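Local coordinates for protein CRISPR-associated endoribonuclease Cas6 1 (Methanocaldococcus jannaschii DSM 2661, PDB 5YI6) that probably cleaves CRISPR transcripts as an RNA-binding endonuclease, yielding the CRISPR RNAs of an adaptive defence against viruses and plasmids, at residues Ile7-Thr13 / Phe111-Lys117; Ala30-Lys34 / Asp101-Arg105; Asn15-Tyr21 / Glu70-Asp76; Ser4-Glu8 / Ile91-Val95. One frame throughout, in Å; residues are numbered along the deposited sequence.

Contact 1. Residues Ile7-Thr13 / Phe111-Lys117. With PO4 (phosphate ion), chain G.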
# COMPACT_ATOMS: atom_id res chain seq x y z
N ILE A 7 -6.22 4.71 7.97
CA ILE A 7 -6.77 3.91 9.06
C ILE A 7 -5.92 2.66 9.25
O ILE A 7 -5.25 2.16 8.34
CB ILE A 7 -8.26 3.53 8.87
CG1 ILE A 7 -8.46 2.69 7.63
CG2 ILE A 7 -9.19 4.80 8.80
CD1 ILE A 7 -8.46 1.21 7.85
N GLU A 8 -5.92 2.20 10.47
CA GLU A 8 -5.37 0.92 10.87
C GLU A 8 -6.53 -0.03 11.16
O GLU A 8 -7.24 0.13 12.16
CB GLU A 8 -4.50 1.13 12.10
CG GLU A 8 -4.03 -0.22 12.72
CD GLU A 8 -3.42 0.00 14.07
OE1 GLU A 8 -4.12 -0.18 15.10
OE2 GLU A 8 -2.23 0.38 14.11
N LEU A 9 -6.72 -1.05 10.33
CA LEU A 9 -7.72 -2.06 10.59
C LEU A 9 -7.13 -3.07 11.55
O LEU A 9 -6.10 -3.68 11.24
CB LEU A 9 -8.17 -2.84 9.36
CG LEU A 9 -9.19 -2.42 8.35
CD1 LEU A 9 -9.46 -3.67 7.47
CD2 LEU A 9 -10.43 -1.97 9.13
N GLU A 10 -7.80 -3.25 12.69
CA GLU A 10 -7.36 -4.21 13.70
C GLU A 10 -8.05 -5.53 13.41
O GLU A 10 -9.28 -5.63 13.49
CB GLU A 10 -7.73 -3.68 15.09
CG GLU A 10 -7.19 -2.26 15.30
CD GLU A 10 -7.44 -1.70 16.71
OE1 GLU A 10 -8.10 -2.37 17.53
OE2 GLU A 10 -6.99 -0.58 16.97
N LEU A 11 -7.26 -6.55 13.07
CA LEU A 11 -7.77 -7.84 12.66
C LEU A 11 -7.46 -8.88 13.73
O LEU A 11 -6.45 -8.78 14.43
CB LEU A 11 -7.13 -8.29 11.33
CG LEU A 11 -7.26 -7.29 10.16
CD1 LEU A 11 -6.46 -7.78 8.93
CD2 LEU A 11 -8.72 -7.16 9.79
N GLN A 12 -8.29 -9.92 13.79
CA GLN A 12 -8.09 -10.97 14.80
C GLN A 12 -8.38 -12.31 14.17
O GLN A 12 -9.47 -12.51 13.62
CB GLN A 12 -9.02 -10.73 16.01
CG GLN A 12 -8.95 -11.84 17.07
CD GLN A 12 -7.81 -11.63 18.02
OE1 GLN A 12 -7.83 -10.69 18.80
NE2 GLN A 12 -6.81 -12.51 17.98
N THR A 13 -7.41 -13.22 14.22
CA THR A 13 -7.61 -14.61 13.80
C THR A 13 -7.23 -15.51 14.98
O THR A 13 -7.05 -15.04 16.11
CB THR A 13 -6.81 -14.93 12.54
OG1 THR A 13 -7.18 -16.23 12.06
CG2 THR A 13 -5.29 -14.89 12.79
N PHE A 111 -9.85 -13.63 9.25
CA PHE A 111 -9.79 -12.58 10.27
C PHE A 111 -11.18 -12.05 10.60
O PHE A 111 -12.03 -11.89 9.72
CB PHE A 111 -8.94 -11.39 9.78
CG PHE A 111 -7.53 -11.72 9.53
CD1 PHE A 111 -6.61 -11.75 10.57
CD2 PHE A 111 -7.08 -11.93 8.22
CE1 PHE A 111 -5.28 -12.04 10.34
CE2 PHE A 111 -5.75 -12.23 7.98
CZ PHE A 111 -4.83 -12.27 9.03
N PHE A 112 -11.38 -11.71 11.87
CA PHE A 112 -12.44 -10.79 12.25
C PHE A 112 -11.92 -9.37 12.14
O PHE A 112 -10.79 -9.09 12.54
CB PHE A 112 -12.90 -11.05 13.68
CG PHE A 112 -13.58 -12.37 13.88
CD1 PHE A 112 -14.94 -12.51 13.64
CD2 PHE A 112 -12.86 -13.48 14.30
CE1 PHE A 112 -15.57 -13.74 13.83
CE2 PHE A 112 -13.49 -14.71 14.48
CZ PHE A 112 -14.85 -14.83 14.24
N VAL A 113 -12.73 -8.48 11.58
CA VAL A 113 -12.41 -7.05 11.49
C VAL A 113 -13.00 -6.38 12.73
O VAL A 113 -14.20 -6.16 12.79
CB VAL A 113 -12.96 -6.42 10.20
CG1 VAL A 113 -12.55 -4.93 10.14
CG2 VAL A 113 -12.47 -7.20 8.97
N ARG A 114 -12.15 -6.04 13.70
CA ARG A 114 -12.61 -5.60 15.02
C ARG A 114 -12.94 -4.11 15.07
O ARG A 114 -13.98 -3.72 15.59
CB ARG A 114 -11.54 -5.93 16.07
CG ARG A 114 -11.31 -7.45 16.23
CD ARG A 114 -12.59 -8.15 16.66
NE ARG A 114 -12.33 -9.52 17.14
CZ ARG A 114 -13.24 -10.48 17.23
NH1 ARG A 114 -14.51 -10.23 16.89
NH2 ARG A 114 -12.89 -11.69 17.66
N LYS A 115 -12.02 -3.26 14.62
CA LYS A 115 -12.10 -1.80 14.76
C LYS A 115 -11.24 -1.17 13.67
O LYS A 115 -10.34 -1.81 13.12
CB LYS A 115 -11.56 -1.31 16.11
CG LYS A 115 -12.07 -2.00 17.34
CD LYS A 115 -11.47 -1.38 18.58
CE LYS A 115 -11.98 -2.12 19.84
NZ LYS A 115 -11.41 -1.53 21.05
N ALA A 116 -11.46 0.12 13.42
CA ALA A 116 -10.59 0.86 12.51
C ALA A 116 -10.08 2.09 13.24
O ALA A 116 -10.85 3.02 13.51
CB ALA A 116 -11.34 1.27 11.23
N LYS A 117 -8.77 2.13 13.48
CA LYS A 117 -8.16 3.21 14.23
C LYS A 117 -7.78 4.34 13.27
O LYS A 117 -7.18 4.09 12.22
CB LYS A 117 -6.93 2.69 14.98
CG LYS A 117 -6.14 3.78 15.72
CD LYS A 117 -4.86 3.20 16.30
CE LYS A 117 -4.00 4.27 16.96
NZ LYS A 117 -2.73 3.65 17.51
P PO4 G . -3.45 0.04 18.70
O1 PO4 G . -2.85 0.21 17.32
O2 PO4 G . -4.61 -0.89 18.73
O3 PO4 G . -3.83 1.38 19.23
O4 PO4 G . -2.37 -0.60 19.57
O HOH W 1 -1.05 2.61 15.51
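K117 NZ is shared by several oxygens. It donates to water 1, 2.8 Å from NZ, and this water passes a hydrogen bond on to E8 OE2, joining the two strands. It also reaches a phosphate ion, probably from the crystallisation liquor, with K117 NZ 3.1 Å from phosphate O3 and a weak second bond to O1. The lysine chain is stretched, CG anti to the backbone N (chi1 175°), which carries the ammonium out past the strand to the ion. E8 OE1 lies only 2.6 Å from phosphate O1, so one of these acid groups probably holds a proton. R63 braces the site by pairing with E8 OE2 and donating to the phosphate.

Strands 5-12 and 109-118 run antiparallel here, neighbours in the sheet of a ferredoxin-like fold, as in other RAMP proteins. R114 and K115 together face E10, a beta bulge, with R114 helical in phi/psi; R114 N meets E10 O at 2.9 Å.

On the L9, L11, V113 and A116 face, L9 CD2 fits against V113 CG1 at 3.8 Å, and L11 CD2 lies beside V113 CG2. L11 CD1 stands over the face of the F111 ring, 4.2 Å from its centroid, a CH-pi contact. On the opposite face Q12 CB rests 3.7 Å from R114 NE, while Q12 NE2 bonds to the carbonyls of T13 and D76.

Contact 2. Residues Ala30-Lys34 / Asp101-Arg105. With PO4 (phosphate ion), chain I.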
# COMPACT_ATOMS: atom_id res chain seq x y z
N ALA A 30 -8.11 -10.18 -1.92
CA ALA A 30 -9.21 -10.04 -0.96
C ALA A 30 -9.73 -8.61 -0.91
O ALA A 30 -10.94 -8.38 -0.85
CB ALA A 30 -8.74 -10.48 0.43
N ILE A 31 -8.82 -7.64 -0.94
CA ILE A 31 -9.25 -6.24 -0.88
C ILE A 31 -10.02 -5.88 -2.14
O ILE A 31 -11.09 -5.24 -2.08
CB ILE A 31 -8.03 -5.31 -0.67
CG1 ILE A 31 -7.42 -5.51 0.75
CG2 ILE A 31 -8.41 -3.84 -0.96
CD1 ILE A 31 -8.40 -5.21 1.88
N TYR A 32 -9.47 -6.27 -3.31
CA TYR A 32 -10.20 -6.04 -4.56
C TYR A 32 -11.61 -6.64 -4.48
O TYR A 32 -12.60 -5.99 -4.86
CB TYR A 32 -9.41 -6.65 -5.71
CG TYR A 32 -10.11 -6.47 -7.05
CD1 TYR A 32 -9.80 -5.39 -7.88
CD2 TYR A 32 -11.11 -7.35 -7.46
CE1 TYR A 32 -10.46 -5.20 -9.12
CE2 TYR A 32 -11.78 -7.15 -8.68
CZ TYR A 32 -11.44 -6.09 -9.50
OH TYR A 32 -12.12 -5.91 -10.69
N ASN A 33 -11.72 -7.88 -4.00
CA ASN A 33 -13.01 -8.55 -3.96
C ASN A 33 -13.98 -7.87 -3.02
O ASN A 33 -15.18 -7.83 -3.33
CB ASN A 33 -12.85 -10.05 -3.60
CG ASN A 33 -12.12 -10.83 -4.71
OD1 ASN A 33 -11.98 -10.34 -5.83
ND2 ASN A 33 -11.62 -12.02 -4.39
N LYS A 34 -13.51 -7.29 -1.90
CA LYS A 34 -14.41 -6.53 -1.03
C LYS A 34 -14.93 -5.29 -1.76
O LYS A 34 -16.13 -5.00 -1.76
CB LYS A 34 -13.71 -6.08 0.26
CG LYS A 34 -13.25 -7.24 1.19
CD LYS A 34 -14.44 -8.08 1.62
CE LYS A 34 -14.01 -9.05 2.76
NZ LYS A 34 -15.11 -9.98 3.14
N ASP A 101 -19.46 -5.90 7.30
CA ASP A 101 -19.14 -7.26 6.89
C ASP A 101 -18.52 -8.04 8.06
O ASP A 101 -19.02 -9.10 8.47
CB ASP A 101 -18.20 -7.15 5.67
CG ASP A 101 -17.67 -8.47 5.17
OD1 ASP A 101 -17.86 -9.52 5.82
OD2 ASP A 101 -17.02 -8.46 4.10
N GLY A 102 -17.42 -7.52 8.60
CA GLY A 102 -16.83 -8.04 9.81
C GLY A 102 -15.80 -9.14 9.61
O GLY A 102 -15.17 -9.55 10.59
N LYS A 103 -15.62 -9.63 8.39
CA LYS A 103 -14.68 -10.72 8.15
C LYS A 103 -13.83 -10.45 6.92
O LYS A 103 -14.30 -9.91 5.92
CB LYS A 103 -15.40 -12.07 8.00
CG LYS A 103 -16.24 -12.40 9.23
CD LYS A 103 -16.45 -13.88 9.38
CE LYS A 103 -15.17 -14.50 9.95
NZ LYS A 103 -15.19 -15.98 10.04
N LEU A 104 -12.57 -10.86 6.99
CA LEU A 104 -11.64 -10.72 5.86
C LEU A 104 -10.84 -12.00 5.76
O LEU A 104 -10.15 -12.37 6.71
CB LEU A 104 -10.70 -9.52 6.06
CG LEU A 104 -9.62 -9.34 4.98
CD1 LEU A 104 -10.27 -8.85 3.69
CD2 LEU A 104 -8.57 -8.34 5.45
N ARG A 105 -10.93 -12.70 4.64
CA ARG A 105 -10.15 -13.91 4.44
C ARG A 105 -8.96 -13.58 3.54
O ARG A 105 -9.14 -13.01 2.46
CB ARG A 105 -11.00 -15.02 3.82
CG ARG A 105 -10.26 -16.34 3.70
CD ARG A 105 -11.08 -17.37 2.94
NE ARG A 105 -11.49 -16.86 1.63
CZ ARG A 105 -10.78 -16.91 0.50
NH1 ARG A 105 -9.57 -17.46 0.46
NH2 ARG A 105 -11.29 -16.40 -0.62
P PO4 I . -16.76 -11.17 -0.35
O1 PO4 I . -15.56 -10.51 -1.00
O2 PO4 I . -17.25 -12.29 -1.25
O3 PO4 I . -17.90 -10.18 -0.17
O4 PO4 I . -16.34 -11.74 0.99
O HOH W 2 -12.99 -12.13 2.73
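Charge comes first: K34 reaches from its helix to D101, and K34 NZ makes a salt bridge to D101 OD2 at 2.6 Å. The ammonium comes in on the syn side of that oxygen, 19° out of the carboxylate plane, and the two side chains meet at about a right angle. D101 OD2 has a second partner in the hydroxyl of Y42. Two phosphate ions, probably from the crystallisation liquor, also gather here; K34 NZ donates to O4 of one of them at 3.0 Å and pairs with the other.

Uncharged acceptors share the same ammonium, whose three N-H are divided among carboxylate, carbonyl, water and phosphates. K34 NZ donates to K103 O at 2.9 Å, tilted 26° from the carbonyl plane, and to water 2, which in turn takes the N-H of R105.

The apolar part centres on L104. L104 CD1 touches K34 CE at 3.9 Å and A30 CB at 4.0 Å, with I31 CD1 more loosely alongside. L104 CG is anti to the backbone N (chi1 176°), which sends this methyl to the helix. A30 CB also sits 3.3 Å from R105 O.

Helix 23-35 thus lies against the edge strand of the ferredoxin-like sheet; the helix also carries Y32, by similarity the proton acceptor, whose ring takes no part in this contact.

Contact 3. Residues Asn15-Tyr21 / Glu70-Asp76; sequences NFTVIPY and EGIETID
The Y21 ring lies flat on G71, and this end of the contact is the tight one. G71 CA sits over the ring centre, 3.4 Å from the centroid and 9° off its normal, a CH-pi contact. I72 CD1 touches the same ring, 3.6 Å from Y21 CE1, while the hydroxyl of Y21 is held by the carbonyl of R68. In the middle, I19 and I72 form a hydrogen-bonded pair, with I19 N 2.8 Å from I72 O and I72 N 3.0 Å from I19 O. V18 and E73 follow as a non-hydrogen-bonded pair, and T74 N closes on T17 O at 2.8 Å.

Toward F16 things relax. Its backbone has a positive phi, and F16 N makes a long bond to I75 O, 3.3 Å, arriving above the carbonyl plane. The exposed ring takes E73 OE2 at its edge, 3.3 Å from F16 CD1; the extended E73 chain runs alongside, and its other oxygen pairs with R68.

Strand 17-20 in this way forms an outer strand of a small antiparallel sheet, flanking the beta hairpin of strands 65-67 and 71-74.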
# COMPACT_ATOMS: atom_id res chain seq x y z
N ASN A 15 -5.20 -17.64 17.71
CA ASN A 15 -3.85 -17.63 18.25
C ASN A 15 -2.96 -18.61 17.50
O ASN A 15 -3.41 -19.67 17.03
CB ASN A 15 -3.85 -18.01 19.75
CG ASN A 15 -4.61 -17.03 20.60
OD1 ASN A 15 -4.76 -15.88 20.24
ND2 ASN A 15 -5.10 -17.49 21.76
N PHE A 16 -1.67 -18.24 17.39
CA PHE A 16 -0.58 -19.02 16.81
C PHE A 16 -0.70 -19.17 15.30
O PHE A 16 -0.10 -20.06 14.73
CB PHE A 16 -0.44 -20.42 17.46
CG PHE A 16 -0.48 -20.38 18.97
CD1 PHE A 16 0.52 -19.72 19.69
CD2 PHE A 16 -1.55 -20.94 19.67
CE1 PHE A 16 0.49 -19.67 21.09
CE2 PHE A 16 -1.60 -20.87 21.07
CZ PHE A 16 -0.57 -20.25 21.78
N THR A 17 -1.47 -18.33 14.64
CA THR A 17 -1.65 -18.51 13.19
C THR A 17 -0.44 -18.00 12.42
O THR A 17 0.10 -16.94 12.73
CB THR A 17 -2.90 -17.76 12.69
OG1 THR A 17 -4.07 -18.31 13.31
CG2 THR A 17 -3.04 -17.85 11.17
N VAL A 18 -0.03 -18.71 11.37
CA VAL A 18 1.08 -18.26 10.52
C VAL A 18 0.51 -17.49 9.33
O VAL A 18 -0.40 -17.98 8.64
CB VAL A 18 1.94 -19.43 10.03
CG1 VAL A 18 2.99 -18.91 9.02
CG2 VAL A 18 2.62 -20.13 11.21
N ILE A 19 0.98 -16.26 9.12
CA ILE A 19 0.66 -15.49 7.92
C ILE A 19 1.79 -15.74 6.92
O ILE A 19 2.92 -15.29 7.17
CB ILE A 19 0.50 -14.00 8.22
CG1 ILE A 19 -0.51 -13.76 9.37
CG2 ILE A 19 0.19 -13.19 6.91
CD1 ILE A 19 -1.80 -14.50 9.26
N PRO A 20 1.53 -16.42 5.80
CA PRO A 20 2.60 -16.76 4.85
C PRO A 20 3.36 -15.54 4.36
O PRO A 20 2.81 -14.44 4.25
CB PRO A 20 1.85 -17.42 3.69
CG PRO A 20 0.56 -17.88 4.26
CD PRO A 20 0.21 -16.87 5.34
N TYR A 21 4.66 -15.75 4.08
CA TYR A 21 5.48 -14.70 3.49
C TYR A 21 4.90 -14.21 2.17
O TYR A 21 5.07 -13.04 1.82
CB TYR A 21 6.90 -15.21 3.22
CG TYR A 21 7.66 -15.45 4.50
CD1 TYR A 21 7.84 -14.41 5.41
CD2 TYR A 21 8.20 -16.70 4.79
CE1 TYR A 21 8.51 -14.61 6.61
CE2 TYR A 21 8.88 -16.91 5.99
CZ TYR A 21 9.03 -15.86 6.88
OH TYR A 21 9.71 -16.02 8.08
N GLU A 70 7.46 -20.83 6.89
CA GLU A 70 6.51 -20.43 5.85
C GLU A 70 5.99 -19.01 6.00
O GLU A 70 5.37 -18.51 5.06
CB GLU A 70 5.33 -21.41 5.80
CG GLU A 70 5.73 -22.83 5.44
CD GLU A 70 6.37 -22.93 4.05
OE1 GLU A 70 6.05 -22.10 3.16
OE2 GLU A 70 7.22 -23.83 3.85
N GLY A 71 6.22 -18.36 7.13
CA GLY A 71 5.70 -17.01 7.32
C GLY A 71 5.96 -16.53 8.73
O GLY A 71 6.81 -17.08 9.45
N ILE A 72 5.18 -15.52 9.11
CA ILE A 72 5.28 -14.89 10.42
C ILE A 72 4.08 -15.35 11.24
O ILE A 72 2.92 -15.13 10.85
CB ILE A 72 5.33 -13.36 10.33
CG1 ILE A 72 6.49 -12.91 9.43
CG2 ILE A 72 5.41 -12.74 11.73
CD1 ILE A 72 7.86 -13.33 9.92
N GLU A 73 4.36 -15.96 12.38
CA GLU A 73 3.31 -16.40 13.28
C GLU A 73 2.85 -15.25 14.15
O GLU A 73 3.68 -14.52 14.69
CB GLU A 73 3.84 -17.54 14.17
CG GLU A 73 2.77 -17.96 15.18
CD GLU A 73 3.29 -19.00 16.16
OE1 GLU A 73 4.38 -19.49 15.92
OE2 GLU A 73 2.59 -19.29 17.13
N THR A 74 1.53 -15.09 14.30
CA THR A 74 0.97 -14.16 15.26
C THR A 74 0.54 -14.96 16.49
O THR A 74 -0.32 -15.85 16.40
CB THR A 74 -0.18 -13.31 14.69
OG1 THR A 74 -0.83 -12.66 15.79
CG2 THR A 74 -1.22 -14.15 13.96
N ILE A 75 1.21 -14.67 17.60
CA ILE A 75 1.02 -15.43 18.83
C ILE A 75 -0.37 -15.18 19.39
O ILE A 75 -1.08 -16.11 19.79
CB ILE A 75 2.14 -15.10 19.83
CG1 ILE A 75 3.51 -15.48 19.24
CG2 ILE A 75 1.95 -15.79 21.20
CD1 ILE A 75 4.70 -14.90 19.99
N ASP A 76 -0.82 -13.92 19.38
CA ASP A 76 -2.12 -13.59 19.94
C ASP A 76 -3.23 -13.50 18.89
O ASP A 76 -4.33 -13.05 19.20
CB ASP A 76 -2.06 -12.28 20.73
CG ASP A 76 -1.66 -11.07 19.87
OD1 ASP A 76 -1.44 -11.20 18.64
OD2 ASP A 76 -1.52 -9.97 20.45

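Contact 4. Residues Ser4-Glu8 / Ile91-Val95; sequences SMRIE and IENFV
M5 is stretched at every torsion, CG anti to the backbone N (chi1 -173°), which carries its sulfur across to the helix, against I91 and E92. I7 differs: CG1 stands between its own N and carbonyl carbon (chi1 61°), which leaves CG1 and CG2 both turned to the helix. E92 bends at chi2 to meet the methionine.

The contact is almost wholly apolar. M5 SD lies 3.8 Å from I91 CG2, and the same isoleucine methyl meets I7 CG2 at 3.8 Å, wedging between the two strand residues. The other branch of I91 goes to the strand's backbone, with I91 CG1 3.7 Å from M5 O. One helical turn on, V95 CG2 packs on I7 CG1 at 3.7 Å and also touches I7 CD1. The M5 and E92 side chains meet at about a right angle, M5 CE coming 3.3 Å from E92 OE2, so the methyl and sulfur cover one side of that carboxylate.

Over these short segments the axes of helix 91-95 and strand 5-8 are 25° apart and come within 9.6 Å. R6 and E8 point to the opposite side of the sheet, where R6 pairs with E223. Beside the strand, I83 and S85 of strand 78-85 extend the floor under I91, while A116 of strand 109-118 lies under V95, and I118 of the same strand packs beside M5. F94, on another side of helix 88-101, packs on I31, K34 and I35 of helix 23-35, placing the two helices side by side.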
# COMPACT_ATOMS: atom_id res chain seq x y z
N SER A 4 -7.23 13.93 3.31
CA SER A 4 -6.81 12.53 3.24
C SER A 4 -7.22 11.77 4.51
O SER A 4 -7.64 12.34 5.52
CB SER A 4 -5.30 12.44 3.01
OG SER A 4 -4.55 12.91 4.11
N MET A 5 -7.04 10.44 4.46
CA MET A 5 -7.33 9.67 5.65
C MET A 5 -6.53 8.38 5.60
O MET A 5 -6.39 7.76 4.53
CB MET A 5 -8.82 9.35 5.79
CG MET A 5 -9.17 8.69 7.12
SD MET A 5 -10.96 8.59 7.21
CE MET A 5 -11.12 8.00 8.91
N ARG A 6 -5.97 8.01 6.76
CA ARG A 6 -5.30 6.73 6.96
C ARG A 6 -5.97 6.01 8.13
O ARG A 6 -6.24 6.63 9.17
CB ARG A 6 -3.80 6.92 7.26
CG ARG A 6 -3.11 5.58 7.63
CD ARG A 6 -1.59 5.75 7.84
NE ARG A 6 -0.95 6.17 6.58
CZ ARG A 6 0.28 5.82 6.20
NH1 ARG A 6 1.02 5.05 7.00
NH2 ARG A 6 0.77 6.22 5.03
N ILE A 7 -6.22 4.71 7.97
CA ILE A 7 -6.77 3.91 9.06
C ILE A 7 -5.92 2.66 9.25
O ILE A 7 -5.25 2.16 8.34
CB ILE A 7 -8.26 3.53 8.87
CG1 ILE A 7 -8.46 2.69 7.63
CG2 ILE A 7 -9.19 4.80 8.80
CD1 ILE A 7 -8.46 1.21 7.85
N GLU A 8 -5.92 2.20 10.47
CA GLU A 8 -5.37 0.92 10.87
C GLU A 8 -6.53 -0.03 11.16
O GLU A 8 -7.24 0.13 12.16
CB GLU A 8 -4.50 1.13 12.10
CG GLU A 8 -4.03 -0.22 12.72
CD GLU A 8 -3.42 0.00 14.07
OE1 GLU A 8 -4.12 -0.18 15.10
OE2 GLU A 8 -2.23 0.38 14.11
N ILE A 91 -12.15 6.17 1.97
CA ILE A 91 -11.71 5.43 3.14
C ILE A 91 -12.87 5.25 4.12
O ILE A 91 -13.07 4.15 4.65
CB ILE A 91 -10.51 6.13 3.81
CG1 ILE A 91 -9.25 6.08 2.91
CG2 ILE A 91 -10.18 5.45 5.17
CD1 ILE A 91 -8.68 4.67 2.72
N GLU A 92 -13.64 6.31 4.36
CA GLU A 92 -14.75 6.19 5.32
C GLU A 92 -15.78 5.17 4.83
O GLU A 92 -16.28 4.35 5.61
CB GLU A 92 -15.42 7.55 5.53
CG GLU A 92 -14.54 8.61 6.21
CD GLU A 92 -14.51 8.49 7.73
OE1 GLU A 92 -14.93 7.44 8.28
OE2 GLU A 92 -14.03 9.46 8.36
N ASN A 93 -16.14 5.23 3.53
CA ASN A 93 -17.11 4.28 2.99
C ASN A 93 -16.60 2.85 3.05
O ASN A 93 -17.35 1.93 3.41
CB ASN A 93 -17.45 4.65 1.55
CG ASN A 93 -18.42 5.82 1.45
OD1 ASN A 93 -18.71 6.48 2.43
ND2 ASN A 93 -18.84 6.12 0.24
N PHE A 94 -15.33 2.65 2.67
CA PHE A 94 -14.76 1.30 2.68
C PHE A 94 -14.70 0.76 4.11
O PHE A 94 -15.06 -0.40 4.36
CB PHE A 94 -13.38 1.34 2.00
CG PHE A 94 -12.77 -0.01 1.74
CD1 PHE A 94 -13.56 -1.16 1.67
CD2 PHE A 94 -11.40 -0.12 1.50
CE1 PHE A 94 -12.98 -2.41 1.38
CE2 PHE A 94 -10.81 -1.36 1.24
CZ PHE A 94 -11.62 -2.50 1.18
N VAL A 95 -14.27 1.59 5.07
CA VAL A 95 -14.21 1.15 6.46
C VAL A 95 -15.61 0.78 6.97
O VAL A 95 -15.78 -0.24 7.64
CB VAL A 95 -13.59 2.26 7.35
CG1 VAL A 95 -13.91 2.05 8.87
CG2 VAL A 95 -12.09 2.34 7.15

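From the N terminus, strand 5-12 opens contacts 4 and 1 almost together. Next comes 15-21, which closes on 70-76 (contact 3), a loop lying wholly within those of contacts 1 and 4. Residues 30-34 start contact 2 inside contact 3's loop, yet close only at 101-105, so contacts 2 and 3 cross. Contact 4 closes next, at 91-95, and crosses contact 2 too; contact 1, closing at 111-117, encloses contacts 2 and 3. Contacts 1, 2 and 4 touch one another and tie strands 5-12, 109-118 and 103-106 of one sheet to helices 23-35 and 88-101. Contact 3 forms a separate small sheet, tied to contact 1 through F111 with I19.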